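Local structure of levoglucosan dehydrogenase (Pseudarthrobacter phenanthrenivorans, 6A3F) at residues L24-I29 with D365-I370; A44-F49 with A54-K59; P157-A162 with I295-H300; K163-E168 with G304-N309; D390-E395 with V403-I408. The protein catalyses the NAD(+)-dependent oxidation of levoglucosan to 3-dehydrolevoglucosan, with high specificity for both substrate and cofactor. All blocks are in the same frame, centred on the assembly; numbering follows the deposited sequence.

Interaction 1 (L24-I29 with D365-I370); sequences LNVGLI and DFFKAI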
# COMPACT_ATOMS: atom_id res chain seq x y z
N LEU B 24 -33.75 -27.71 -7.40
CA LEU B 24 -34.42 -26.52 -7.95
C LEU B 24 -33.82 -26.23 -9.34
O LEU B 24 -32.60 -26.03 -9.49
CB LEU B 24 -34.26 -25.33 -7.00
CG LEU B 24 -35.10 -25.36 -5.72
CD1 LEU B 24 -34.63 -24.30 -4.78
CD2 LEU B 24 -36.59 -25.17 -5.99
N ASN B 25 -34.70 -26.26 -10.34
CA ASN B 25 -34.31 -26.17 -11.72
C ASN B 25 -34.23 -24.69 -12.09
O ASN B 25 -35.20 -23.94 -11.98
CB ASN B 25 -35.28 -26.94 -12.64
CG ASN B 25 -35.21 -28.44 -12.47
OD1 ASN B 25 -34.14 -29.02 -12.36
ND2 ASN B 25 -36.35 -29.11 -12.53
N VAL B 26 -33.04 -24.30 -12.53
CA VAL B 26 -32.74 -22.92 -12.92
C VAL B 26 -32.81 -22.79 -14.43
O VAL B 26 -32.16 -23.58 -15.16
CB VAL B 26 -31.34 -22.49 -12.45
CG1 VAL B 26 -31.00 -21.08 -12.91
CG2 VAL B 26 -31.20 -22.62 -10.94
N GLY B 27 -33.52 -21.75 -14.86
CA GLY B 27 -33.42 -21.23 -16.20
C GLY B 27 -32.65 -19.92 -16.23
O GLY B 27 -33.07 -18.96 -15.62
N LEU B 28 -31.50 -19.91 -16.90
CA LEU B 28 -30.68 -18.71 -17.11
C LEU B 28 -31.04 -18.09 -18.47
O LEU B 28 -30.99 -18.77 -19.48
CB LEU B 28 -29.21 -19.14 -17.06
CG LEU B 28 -28.16 -18.09 -17.40
CD1 LEU B 28 -28.22 -16.93 -16.42
CD2 LEU B 28 -26.77 -18.69 -17.39
N ILE B 29 -31.38 -16.82 -18.47
CA ILE B 29 -31.70 -16.11 -19.70
C ILE B 29 -30.57 -15.12 -19.95
O ILE B 29 -30.40 -14.17 -19.16
CB ILE B 29 -33.07 -15.41 -19.57
CG1 ILE B 29 -34.17 -16.43 -19.24
CG2 ILE B 29 -33.39 -14.59 -20.82
CD1 ILE B 29 -35.50 -15.80 -18.87
N ASP B 365 -27.48 -17.52 -0.41
CA ASP B 365 -28.48 -16.85 0.39
C ASP B 365 -29.83 -16.88 -0.34
O ASP B 365 -30.89 -16.91 0.29
CB ASP B 365 -28.09 -15.41 0.72
CG ASP B 365 -26.99 -15.31 1.82
OD1 ASP B 365 -26.70 -16.31 2.52
OD2 ASP B 365 -26.45 -14.20 1.94
N PHE B 366 -29.76 -16.87 -1.66
CA PHE B 366 -30.96 -16.89 -2.52
C PHE B 366 -31.72 -18.21 -2.32
O PHE B 366 -32.95 -18.25 -2.15
CB PHE B 366 -30.51 -16.72 -3.97
CG PHE B 366 -31.62 -16.75 -5.00
CD1 PHE B 366 -32.66 -15.84 -4.95
CD2 PHE B 366 -31.58 -17.64 -6.04
CE1 PHE B 366 -33.68 -15.88 -5.90
CE2 PHE B 366 -32.58 -17.66 -7.00
CZ PHE B 366 -33.64 -16.78 -6.93
N PHE B 367 -30.98 -19.28 -2.36
CA PHE B 367 -31.53 -20.62 -2.25
C PHE B 367 -31.97 -20.92 -0.79
O PHE B 367 -32.97 -21.65 -0.58
CB PHE B 367 -30.57 -21.64 -2.85
CG PHE B 367 -30.70 -21.81 -4.34
CD1 PHE B 367 -31.68 -22.61 -4.89
CD2 PHE B 367 -29.85 -21.16 -5.22
CE1 PHE B 367 -31.84 -22.72 -6.26
CE2 PHE B 367 -29.99 -21.28 -6.60
CZ PHE B 367 -30.98 -22.08 -7.11
N LYS B 368 -31.28 -20.35 0.19
CA LYS B 368 -31.67 -20.44 1.58
C LYS B 368 -33.06 -19.80 1.78
O LYS B 368 -33.92 -20.39 2.41
CB LYS B 368 -30.59 -19.76 2.44
CG LYS B 368 -30.83 -19.78 3.94
CD LYS B 368 -29.58 -19.61 4.81
CE LYS B 368 -29.85 -20.16 6.20
NZ LYS B 368 -28.84 -19.72 7.19
N ALA B 369 -33.27 -18.60 1.23
CA ALA B 369 -34.60 -17.94 1.27
C ALA B 369 -35.68 -18.81 0.61
O ALA B 369 -36.81 -18.86 1.12
CB ALA B 369 -34.53 -16.57 0.64
N ILE B 370 -35.36 -19.45 -0.52
CA ILE B 370 -36.31 -20.28 -1.23
C ILE B 370 -36.70 -21.47 -0.36
O ILE B 370 -37.89 -21.71 -0.12
CB ILE B 370 -35.76 -20.76 -2.59
CG1 ILE B 370 -35.62 -19.59 -3.57
CG2 ILE B 370 -36.63 -21.87 -3.17
CD1 ILE B 370 -34.86 -19.96 -4.85

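Interaction 2 (A44-F49 with A54-K59); sequences AMPMFF and ALPVRK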
# COMPACT_ATOMS: atom_id res chain seq x y z
N ALA B 44 -21.09 -24.55 -7.87
CA ALA B 44 -20.18 -24.58 -6.73
C ALA B 44 -20.90 -24.31 -5.42
O ALA B 44 -20.35 -24.69 -4.43
CB ALA B 44 -19.03 -23.60 -6.87
N MET B 45 -22.07 -23.64 -5.41
CA MET B 45 -22.66 -23.23 -4.14
C MET B 45 -22.83 -24.42 -3.18
O MET B 45 -22.41 -24.31 -2.05
CB MET B 45 -23.98 -22.48 -4.32
CG MET B 45 -24.58 -22.05 -2.99
SD MET B 45 -25.63 -23.37 -2.31
CE MET B 45 -27.13 -23.03 -3.25
N PRO B 46 -23.40 -25.56 -3.60
CA PRO B 46 -23.47 -26.65 -2.58
C PRO B 46 -22.10 -27.27 -2.20
O PRO B 46 -21.97 -27.88 -1.13
CB PRO B 46 -24.39 -27.67 -3.26
CG PRO B 46 -24.17 -27.45 -4.73
CD PRO B 46 -24.01 -25.95 -4.87
N MET B 47 -21.10 -27.16 -3.04
CA MET B 47 -19.76 -27.60 -2.69
C MET B 47 -19.26 -26.78 -1.50
O MET B 47 -18.57 -27.33 -0.65
CB MET B 47 -18.74 -27.43 -3.83
CG MET B 47 -19.16 -28.05 -5.14
SD MET B 47 -17.89 -27.71 -6.39
CE MET B 47 -18.50 -28.58 -7.84
N PHE B 48 -19.61 -25.50 -1.47
CA PHE B 48 -19.09 -24.56 -0.47
C PHE B 48 -19.91 -24.59 0.81
O PHE B 48 -19.36 -24.49 1.91
CB PHE B 48 -19.05 -23.14 -1.07
CG PHE B 48 -17.85 -22.90 -1.98
CD1 PHE B 48 -17.47 -23.84 -2.92
CD2 PHE B 48 -17.10 -21.75 -1.89
CE1 PHE B 48 -16.37 -23.62 -3.74
CE2 PHE B 48 -15.99 -21.55 -2.69
CZ PHE B 48 -15.62 -22.48 -3.62
N PHE B 49 -21.22 -24.70 0.64
CA PHE B 49 -22.13 -24.57 1.75
C PHE B 49 -22.96 -25.86 1.83
O PHE B 49 -23.90 -26.03 1.04
CB PHE B 49 -23.04 -23.37 1.54
CG PHE B 49 -22.39 -22.02 1.59
CD1 PHE B 49 -22.23 -21.36 2.80
CD2 PHE B 49 -21.93 -21.40 0.44
CE1 PHE B 49 -21.67 -20.09 2.86
CE2 PHE B 49 -21.35 -20.15 0.51
CZ PHE B 49 -21.25 -19.48 1.72
N ALA B 54 -30.68 -26.11 -1.01
CA ALA B 54 -31.29 -26.86 -2.08
C ALA B 54 -30.23 -27.05 -3.16
O ALA B 54 -29.25 -26.31 -3.19
CB ALA B 54 -32.49 -26.12 -2.64
N LEU B 55 -30.45 -28.01 -4.05
CA LEU B 55 -29.48 -28.35 -5.08
C LEU B 55 -29.83 -27.62 -6.38
O LEU B 55 -30.79 -27.99 -7.03
CB LEU B 55 -29.46 -29.87 -5.30
CG LEU B 55 -28.43 -30.64 -4.48
CD1 LEU B 55 -28.51 -32.13 -4.77
CD2 LEU B 55 -27.03 -30.10 -4.73
N PRO B 56 -29.04 -26.62 -6.76
CA PRO B 56 -29.36 -25.93 -8.01
C PRO B 56 -29.10 -26.89 -9.18
O PRO B 56 -28.11 -27.62 -9.19
CB PRO B 56 -28.42 -24.71 -8.05
CG PRO B 56 -27.98 -24.53 -6.62
CD PRO B 56 -27.95 -25.93 -6.05
N VAL B 57 -30.00 -26.90 -10.15
CA VAL B 57 -29.80 -27.66 -11.36
C VAL B 57 -29.81 -26.68 -12.53
O VAL B 57 -30.72 -25.85 -12.65
CB VAL B 57 -30.87 -28.76 -11.55
CG1 VAL B 57 -30.72 -29.42 -12.92
CG2 VAL B 57 -30.85 -29.83 -10.46
N ARG B 58 -28.79 -26.77 -13.37
CA ARG B 58 -28.67 -25.92 -14.51
C ARG B 58 -29.55 -26.54 -15.60
O ARG B 58 -29.07 -27.30 -16.41
CB ARG B 58 -27.20 -25.82 -14.96
CG ARG B 58 -26.29 -25.18 -13.92
CD ARG B 58 -24.79 -25.32 -14.19
NE ARG B 58 -24.30 -26.59 -13.67
CZ ARG B 58 -23.22 -27.24 -14.08
NH1 ARG B 58 -22.48 -26.80 -15.08
NH2 ARG B 58 -22.92 -28.39 -13.51
N LYS B 59 -30.84 -26.20 -15.58
CA LYS B 59 -31.82 -26.97 -16.33
C LYS B 59 -31.87 -26.48 -17.77
O LYS B 59 -31.78 -27.30 -18.72
CB LYS B 59 -33.20 -26.89 -15.66
CG LYS B 59 -34.24 -27.84 -16.27
CD LYS B 59 -33.81 -29.29 -16.25
CE LYS B 59 -34.99 -30.22 -16.40
NZ LYS B 59 -34.65 -31.61 -16.01

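Interaction 3 (P157-A162 with I295-H300); sequences PAVALA and ITFEIH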
# COMPACT_ATOMS: atom_id res chain seq x y z
N PRO B 157 -16.87 -10.81 1.39
CA PRO B 157 -16.84 -11.00 2.82
C PRO B 157 -16.41 -9.73 3.57
O PRO B 157 -16.97 -9.45 4.62
CB PRO B 157 -15.92 -12.20 3.03
CG PRO B 157 -16.19 -13.01 1.80
CD PRO B 157 -16.33 -11.97 0.71
N ALA B 158 -15.42 -8.99 3.07
CA ALA B 158 -14.96 -7.76 3.69
C ALA B 158 -16.09 -6.74 3.89
O ALA B 158 -16.09 -5.99 4.84
CB ALA B 158 -13.87 -7.18 2.84
N VAL B 159 -17.01 -6.67 2.94
CA VAL B 159 -18.12 -5.74 3.01
C VAL B 159 -19.14 -6.20 4.08
O VAL B 159 -19.61 -5.37 4.89
CB VAL B 159 -18.78 -5.57 1.63
CG1 VAL B 159 -20.01 -4.65 1.71
CG2 VAL B 159 -17.74 -5.08 0.62
N ALA B 160 -19.42 -7.49 4.13
CA ALA B 160 -20.26 -8.06 5.22
C ALA B 160 -19.56 -7.88 6.57
O ALA B 160 -20.24 -7.72 7.57
CB ALA B 160 -20.54 -9.50 4.95
N LEU B 161 -18.24 -7.96 6.61
CA LEU B 161 -17.47 -7.67 7.84
C LEU B 161 -17.67 -6.22 8.28
O LEU B 161 -17.79 -5.91 9.48
CB LEU B 161 -15.99 -7.96 7.57
CG LEU B 161 -15.06 -7.69 8.76
CD1 LEU B 161 -15.46 -8.56 9.95
CD2 LEU B 161 -13.61 -7.99 8.39
N ALA B 162 -17.61 -5.28 7.35
CA ALA B 162 -17.88 -3.85 7.65
C ALA B 162 -19.28 -3.70 8.29
O ALA B 162 -19.48 -2.98 9.30
CB ALA B 162 -17.82 -3.03 6.39
N ILE B 295 -13.95 -0.20 -6.69
CA ILE B 295 -15.11 0.02 -5.83
C ILE B 295 -14.61 0.31 -4.43
O ILE B 295 -13.90 -0.53 -3.84
CB ILE B 295 -16.06 -1.17 -5.79
CG1 ILE B 295 -16.22 -1.83 -7.17
CG2 ILE B 295 -17.39 -0.74 -5.16
CD1 ILE B 295 -17.02 -3.09 -7.14
N THR B 296 -14.88 1.49 -3.91
CA THR B 296 -14.34 1.87 -2.58
C THR B 296 -15.44 2.44 -1.69
O THR B 296 -16.49 2.97 -2.18
CB THR B 296 -13.23 2.92 -2.69
OG1 THR B 296 -13.82 4.19 -3.03
CG2 THR B 296 -12.20 2.51 -3.74
N PHE B 297 -15.20 2.33 -0.37
CA PHE B 297 -15.96 3.23 0.50
C PHE B 297 -15.07 3.57 1.68
O PHE B 297 -14.12 2.81 2.00
CB PHE B 297 -17.29 2.61 0.93
CG PHE B 297 -17.21 1.28 1.64
CD1 PHE B 297 -16.85 1.20 2.99
CD2 PHE B 297 -17.59 0.11 0.98
CE1 PHE B 297 -16.82 -0.03 3.64
CE2 PHE B 297 -17.60 -1.10 1.66
CZ PHE B 297 -17.20 -1.16 2.97
N GLU B 298 -15.37 4.72 2.26
CA GLU B 298 -14.74 5.14 3.48
C GLU B 298 -15.86 5.67 4.36
O GLU B 298 -16.57 6.55 3.93
CB GLU B 298 -13.70 6.22 3.25
CG GLU B 298 -13.09 6.79 4.54
CD GLU B 298 -11.68 7.39 4.44
OE1 GLU B 298 -10.99 7.19 3.39
OE2 GLU B 298 -11.21 7.99 5.44
N ILE B 299 -15.97 5.09 5.54
CA ILE B 299 -16.99 5.46 6.49
C ILE B 299 -16.35 6.04 7.74
O ILE B 299 -15.45 5.41 8.32
CB ILE B 299 -17.91 4.29 6.82
CG1 ILE B 299 -18.67 3.77 5.59
CG2 ILE B 299 -18.85 4.71 7.95
CD1 ILE B 299 -19.34 2.44 5.80
N HIS B 300 -16.81 7.23 8.16
CA HIS B 300 -16.33 7.84 9.45
C HIS B 300 -17.45 7.74 10.48
O HIS B 300 -18.54 8.30 10.27
CB HIS B 300 -15.87 9.27 9.26
CG HIS B 300 -14.84 9.44 8.19
ND1 HIS B 300 -14.78 10.55 7.37
CD2 HIS B 300 -13.83 8.64 7.81
CE1 HIS B 300 -13.75 10.40 6.53
NE2 HIS B 300 -13.16 9.26 6.77

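Interaction 4 (K163-E168 with G304-N309); sequences KKYIEE and GSIVFN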
# COMPACT_ATOMS: atom_id res chain seq x y z
N LYS B 163 -20.23 -4.41 7.71
CA LYS B 163 -21.61 -4.38 8.25
C LYS B 163 -21.63 -4.92 9.68
O LYS B 163 -22.28 -4.33 10.58
CB LYS B 163 -22.55 -5.18 7.35
CG LYS B 163 -23.97 -5.33 7.85
CD LYS B 163 -24.72 -4.02 7.87
CE LYS B 163 -26.21 -4.21 8.09
NZ LYS B 163 -26.90 -2.91 8.06
N LYS B 164 -20.85 -5.96 9.94
CA LYS B 164 -20.84 -6.58 11.25
C LYS B 164 -20.30 -5.57 12.28
O LYS B 164 -20.90 -5.39 13.37
CB LYS B 164 -20.02 -7.87 11.24
CG LYS B 164 -19.83 -8.48 12.63
CD LYS B 164 -18.75 -9.49 12.73
CE LYS B 164 -18.81 -10.24 14.06
NZ LYS B 164 -17.78 -11.32 14.14
N TYR B 165 -19.17 -4.93 11.95
CA TYR B 165 -18.59 -3.93 12.81
C TYR B 165 -19.59 -2.81 13.07
O TYR B 165 -19.72 -2.35 14.19
CB TYR B 165 -17.33 -3.28 12.21
CG TYR B 165 -16.12 -4.16 12.02
CD1 TYR B 165 -15.92 -5.36 12.70
CD2 TYR B 165 -15.14 -3.79 11.09
CE1 TYR B 165 -14.76 -6.11 12.53
CE2 TYR B 165 -14.01 -4.56 10.88
CZ TYR B 165 -13.81 -5.72 11.60
OH TYR B 165 -12.69 -6.48 11.37
N ILE B 166 -20.24 -2.33 12.02
CA ILE B 166 -21.19 -1.22 12.18
C ILE B 166 -22.35 -1.62 13.10
O ILE B 166 -22.68 -0.86 14.03
CB ILE B 166 -21.70 -0.76 10.81
CG1 ILE B 166 -20.55 -0.09 10.06
CG2 ILE B 166 -22.90 0.18 10.97
CD1 ILE B 166 -20.79 0.06 8.58
N GLU B 167 -22.91 -2.79 12.86
CA GLU B 167 -24.10 -3.26 13.62
C GLU B 167 -23.77 -3.46 15.10
O GLU B 167 -24.62 -3.27 15.99
CB GLU B 167 -24.61 -4.56 12.98
CG GLU B 167 -25.39 -4.35 11.69
CD GLU B 167 -26.44 -3.23 11.66
OE1 GLU B 167 -26.27 -2.25 10.87
OE2 GLU B 167 -27.42 -3.30 12.45
N GLU B 168 -22.57 -3.93 15.38
CA GLU B 168 -22.07 -4.10 16.75
C GLU B 168 -21.82 -2.78 17.48
O GLU B 168 -21.58 -2.83 18.67
CB GLU B 168 -20.71 -4.78 16.76
CG GLU B 168 -20.78 -6.27 16.66
CD GLU B 168 -19.38 -6.87 16.81
OE1 GLU B 168 -18.40 -6.14 17.21
OE2 GLU B 168 -19.29 -8.05 16.51
N GLY B 304 -14.66 5.24 15.19
CA GLY B 304 -13.75 4.55 14.28
C GLY B 304 -14.11 4.80 12.83
O GLY B 304 -15.05 5.54 12.51
N SER B 305 -13.31 4.20 11.95
CA SER B 305 -13.47 4.38 10.51
C SER B 305 -13.21 3.04 9.80
O SER B 305 -12.49 2.15 10.31
CB SER B 305 -12.52 5.45 9.98
OG SER B 305 -12.71 6.74 10.51
N ILE B 306 -13.81 2.86 8.60
CA ILE B 306 -13.71 1.67 7.82
C ILE B 306 -13.47 2.08 6.37
O ILE B 306 -14.15 2.97 5.90
CB ILE B 306 -14.97 0.80 7.89
CG1 ILE B 306 -15.30 0.38 9.33
CG2 ILE B 306 -14.83 -0.42 6.99
CD1 ILE B 306 -16.71 -0.14 9.48
N VAL B 307 -12.49 1.44 5.73
CA VAL B 307 -12.13 1.73 4.34
C VAL B 307 -12.08 0.40 3.59
O VAL B 307 -11.54 -0.59 4.12
CB VAL B 307 -10.77 2.47 4.27
CG1 VAL B 307 -10.22 2.53 2.84
CG2 VAL B 307 -10.89 3.86 4.86
N PHE B 308 -12.58 0.38 2.36
CA PHE B 308 -12.61 -0.83 1.56
C PHE B 308 -12.23 -0.47 0.13
O PHE B 308 -12.56 0.63 -0.33
CB PHE B 308 -14.01 -1.46 1.53
CG PHE B 308 -14.20 -2.61 0.57
CD1 PHE B 308 -13.59 -3.84 0.80
CD2 PHE B 308 -15.01 -2.49 -0.55
CE1 PHE B 308 -13.73 -4.89 -0.09
CE2 PHE B 308 -15.18 -3.57 -1.41
CZ PHE B 308 -14.56 -4.76 -1.17
N ASN B 309 -11.56 -1.40 -0.54
CA ASN B 309 -11.12 -1.31 -1.95
C ASN B 309 -11.27 -2.70 -2.59
O ASN B 309 -10.52 -3.63 -2.28
CB ASN B 309 -9.69 -0.80 -2.06
CG ASN B 309 -9.05 -0.97 -3.43
OD1 ASN B 309 -9.76 -1.15 -4.42
ND2 ASN B 309 -7.72 -0.78 -3.52

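Interaction 5 (D390-E395 with V403-I408); sequences DDAIVE and VDVPQI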
# COMPACT_ATOMS: atom_id res chain seq x y z
N ASP B 390 -31.71 6.73 -8.39
CA ASP B 390 -31.19 7.10 -9.72
C ASP B 390 -32.04 8.19 -10.37
O ASP B 390 -31.52 9.15 -10.95
CB ASP B 390 -31.14 5.90 -10.64
CG ASP B 390 -29.96 4.96 -10.37
OD1 ASP B 390 -29.30 5.13 -9.32
OD2 ASP B 390 -29.72 4.05 -11.24
N ASP B 391 -33.36 8.01 -10.33
CA ASP B 391 -34.24 9.04 -10.96
C ASP B 391 -34.06 10.41 -10.30
O ASP B 391 -34.05 11.43 -10.99
CB ASP B 391 -35.70 8.62 -10.87
CG ASP B 391 -36.05 7.55 -11.90
OD1 ASP B 391 -35.26 7.30 -12.83
OD2 ASP B 391 -37.13 7.02 -11.77
N ALA B 392 -33.86 10.42 -8.98
CA ALA B 392 -33.64 11.64 -8.23
C ALA B 392 -32.31 12.28 -8.61
O ALA B 392 -32.20 13.50 -8.71
CB ALA B 392 -33.75 11.39 -6.75
N ILE B 393 -31.29 11.48 -8.84
CA ILE B 393 -29.98 11.99 -9.22
C ILE B 393 -30.07 12.68 -10.58
O ILE B 393 -29.55 13.77 -10.80
CB ILE B 393 -28.97 10.83 -9.17
CG1 ILE B 393 -28.64 10.49 -7.71
CG2 ILE B 393 -27.77 11.18 -10.01
CD1 ILE B 393 -27.74 9.26 -7.54
N VAL B 394 -30.77 12.06 -11.50
CA VAL B 394 -30.91 12.61 -12.88
C VAL B 394 -31.70 13.93 -12.84
O VAL B 394 -31.30 14.91 -13.42
CB VAL B 394 -31.58 11.58 -13.80
CG1 VAL B 394 -31.88 12.18 -15.17
CG2 VAL B 394 -30.74 10.32 -13.97
N GLU B 395 -32.78 13.95 -12.12
CA GLU B 395 -33.57 15.19 -11.95
C GLU B 395 -32.75 16.28 -11.24
O GLU B 395 -32.72 17.46 -11.64
CB GLU B 395 -34.80 14.83 -11.14
CG GLU B 395 -35.73 16.01 -10.96
CD GLU B 395 -36.88 15.76 -10.02
OE1 GLU B 395 -37.16 14.59 -9.69
OE2 GLU B 395 -37.52 16.75 -9.62
N VAL B 403 -32.81 17.15 -4.55
CA VAL B 403 -34.05 16.44 -4.79
C VAL B 403 -34.23 15.39 -3.71
O VAL B 403 -33.31 14.63 -3.38
CB VAL B 403 -34.08 15.79 -6.18
CG1 VAL B 403 -35.29 14.88 -6.40
CG2 VAL B 403 -33.92 16.84 -7.26
N ASP B 404 -35.44 15.36 -3.18
CA ASP B 404 -35.80 14.33 -2.24
C ASP B 404 -36.01 12.97 -2.86
O ASP B 404 -36.48 12.83 -4.00
CB ASP B 404 -37.06 14.72 -1.46
CG ASP B 404 -36.87 15.93 -0.53
OD1 ASP B 404 -35.76 16.34 -0.07
OD2 ASP B 404 -37.93 16.44 -0.14
N VAL B 405 -35.64 11.94 -2.13
CA VAL B 405 -35.79 10.58 -2.62
C VAL B 405 -36.97 9.96 -1.90
O VAL B 405 -36.91 9.77 -0.71
CB VAL B 405 -34.52 9.72 -2.43
CG1 VAL B 405 -34.71 8.37 -3.10
CG2 VAL B 405 -33.25 10.39 -2.94
N PRO B 406 -38.03 9.60 -2.62
CA PRO B 406 -39.13 8.86 -2.03
C PRO B 406 -38.63 7.53 -1.47
O PRO B 406 -37.75 6.94 -2.10
CB PRO B 406 -40.09 8.55 -3.19
CG PRO B 406 -39.58 9.31 -4.37
CD PRO B 406 -38.14 9.65 -4.08
N GLN B 407 -39.22 7.08 -0.36
CA GLN B 407 -38.72 5.99 0.43
C GLN B 407 -39.78 4.90 0.59
O GLN B 407 -40.76 5.13 1.25
CB GLN B 407 -38.27 6.47 1.82
CG GLN B 407 -37.30 5.49 2.47
CD GLN B 407 -37.10 5.68 3.96
OE1 GLN B 407 -36.50 6.66 4.42
NE2 GLN B 407 -37.56 4.71 4.73
N ILE B 408 -39.52 3.71 0.08
CA ILE B 408 -40.54 2.65 -0.03
C ILE B 408 -40.87 2.03 1.33
O ILE B 408 -42.06 1.80 1.61
CB ILE B 408 -40.05 1.57 -1.01
CG1 ILE B 408 -39.83 2.17 -2.40
CG2 ILE B 408 -40.98 0.37 -1.05
CD1 ILE B 408 -38.83 1.42 -3.21

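Interaction 1 (L24-I29 with D365-I370)
Strand 24-29 and helix 365-370 come nearest at Leu24 and Phe367, their short axes 12.0 Å apart and their N-to-C directions 129° apart, so only the start of the strand segment meets the helix. The Phe367 ring bridges this gap edge-on. Leu24 slides past it in the opposite sense: its CD1 lies 3.4 Å from Phe367 CD1, and its CB is 3.6 Å from Phe367 CE1, in the plane of the ring. At the far end of the ring, Phe367 CZ is 3.9 Å from Val26 CG2, again in plane. With CG1 beside the backbone N (chi1 -69°), the other branch of Ile370, CG2, lies anti to that N and meets Leu24 CD1 at 3.5 Å. That one methyl is therefore held by both ring and isoleucine. Tyr42 and Met45 of helix 35-48 also touch the ring. Between these segments the contact is purely apolar, with no hydrogen bond; it packs helix 355-371 against the first strand of the nucleotide-binding Rossmann domain.

Interaction 2 (A44-F49 with A54-K59)
Pro46 and Pro56 face each other where helix 35-48 gives way to strand 55-62, and every contact between the segments is apolar or simple van der Waals packing. The two segments run nearly antiparallel, at 159°, with short axes 8.3 Å apart. Among the proline contacts, the two pyrrolidine rings reach toward each other through their CD carbons, Pro46 CD lying 4.1 Å from Pro56 CD. Pro46 also turns its CB and CG toward Leu55, whose CD2 is 3.9 Å from Pro46 CB. The two side chains cross at about a right angle, and although the CB of Leu55 starts away from the helix, its tip returns to touch it. The methionine contacts use a single atom. Met45 leaves the backbone with CG anti to N (chi1 -180°) and then bends at both following torsions, which curls its terminal methyl over to the strand. There Met45 CE is 3.8 Å from Pro56 CG and also touches the carbonyl oxygen of Ala54. Helix 35-48 and strand 55-62 belong to the beta-alpha-beta unit that begins with strand 23-30, the opening unit of the Rossmann fold. Phe367 of helix 355-371 packs on both Met45 and Pro56, while Leu55 and Val57 join strand 23-30 through backbone hydrogen bonds; Ala44, Met47 and Phe48 also meet a second subunit.

Interaction 3 (P157-A162 with I295-H300)
Glu298 OE2 accepts the imidazole N-H of His300 NE2 at 2.7 Å in a nearly straight bond of 168°. The oxygen is met on its anti side, though 27° out of the carboxylate plane, while the bond lies close to the plane of the histidine ring. The pair sits on one face of strand 294-301, where Glu298 OE1 also forms a salt bridge with Arg291 of the third subunit, so this carboxylate works at a subunit interface. The other face of the strand carries Phe297, which meets the helix. Its CG stands between the backbone N and the carbonyl carbon (chi1 57°), and the ring projects edge-first to the helix. Ala162 CB lies 3.9 Å from Phe297 CZ, and Val159 CG2 lies 4.1 Å from Phe297 CE2, both near the ring plane. One aromatic rim thus spans successive turns of helix 157-167. Phe308 and helix 206-221 also border this ring. Helix laid on sheet is the build of the substrate-binding alpha/beta domain of the Gfo/Idh/MocA family.

Interaction 4 (K163-E168 with G304-N309)
Ile306 of strand 304-309 meets Tyr165 and Ile166 of the helix, and its branches divide the work. CB points toward the helix. From it CG2 goes to the preceding helical turn, where it meets Ala162. The other branch, CG1, is set anti to the carbonyl carbon (chi1 -58°) and serves as a spacer, and the chain then extends at chi2 to carry CD1 against two neighbouring helix residues. Ile306 CD1 is 3.9 Å from Ile166 CG1 and 4.2 Å from Ile166 CD1, the two isoleucines meeting at a slant. Ile306 CD1 is also 4.2 Å from Tyr165 CB and sits at the edge of the tyrosine ring, near its plane. The hydroxyl of Tyr165 runs on to a hydrogen bond with the backbone oxygen of Asp326 of the fourth subunit, so the residue joins core packing to tetramer assembly. A helix closing over the large mixed sheet through apolar side chains is the layered alpha/beta architecture of this C-terminal domain.

Interaction 5 (D390-E395 with V403-I408)
Val403 holds CG1 anti to its backbone N (chi1 173°), and Glu395 runs out fully extended from a chi1 of -177°, which brings the carboxylate alongside a valine methyl. This is the return of the chain after helix 380-399: strand 403-404 adds an edge to the large sheet of the alpha/beta domain, bonding through its backbone to strand 225-233, and packs back on the helix it has just left. The backbones are close, Ala392 CA and Val403 CA lying 5.9 Å apart, consistent with the small alanine at the centre. Ala392 CB touches two valines, 3.8 Å from Val403 CG1 and 4.0 Å from Val405 CG2. Val403 also rests its CB against the backbone oxygen of Ala392. Glu395 crosses Val403 at about a right angle, its carboxylate end, rather than the stem, meeting the valine. Its OE2 is salt-bridged to Lys399 NZ, while Glu395 OE1 lies 3.8 Å from Val403 CG1.

How the interactions relate
The five contacts set helices on sheets in a two-domain dehydrogenase. Interactions 1 and 2, with centres 9 Å apart, share the parallel Rossmann sheet: Val26 N lies 2.8 Å from Val57 O. Interactions 3 and 4, with centres 6 Å apart, are consecutive parts of one helix on two adjacent strands, linked by Ile299 N and Ile306 O at 2.8 Å. Interaction 5 reaches the same mixed sheet at strand 403-404, an outermost strand, about 24 Å from interaction 3 between centres. Interaction 3 lies near the substrate site, the side chain of Val159 about 6 Å from that of levoglucosan-binding Tyr153; in interaction 1 the side chain of Val26 is about 11 Å from that of NADH-binding Glu63.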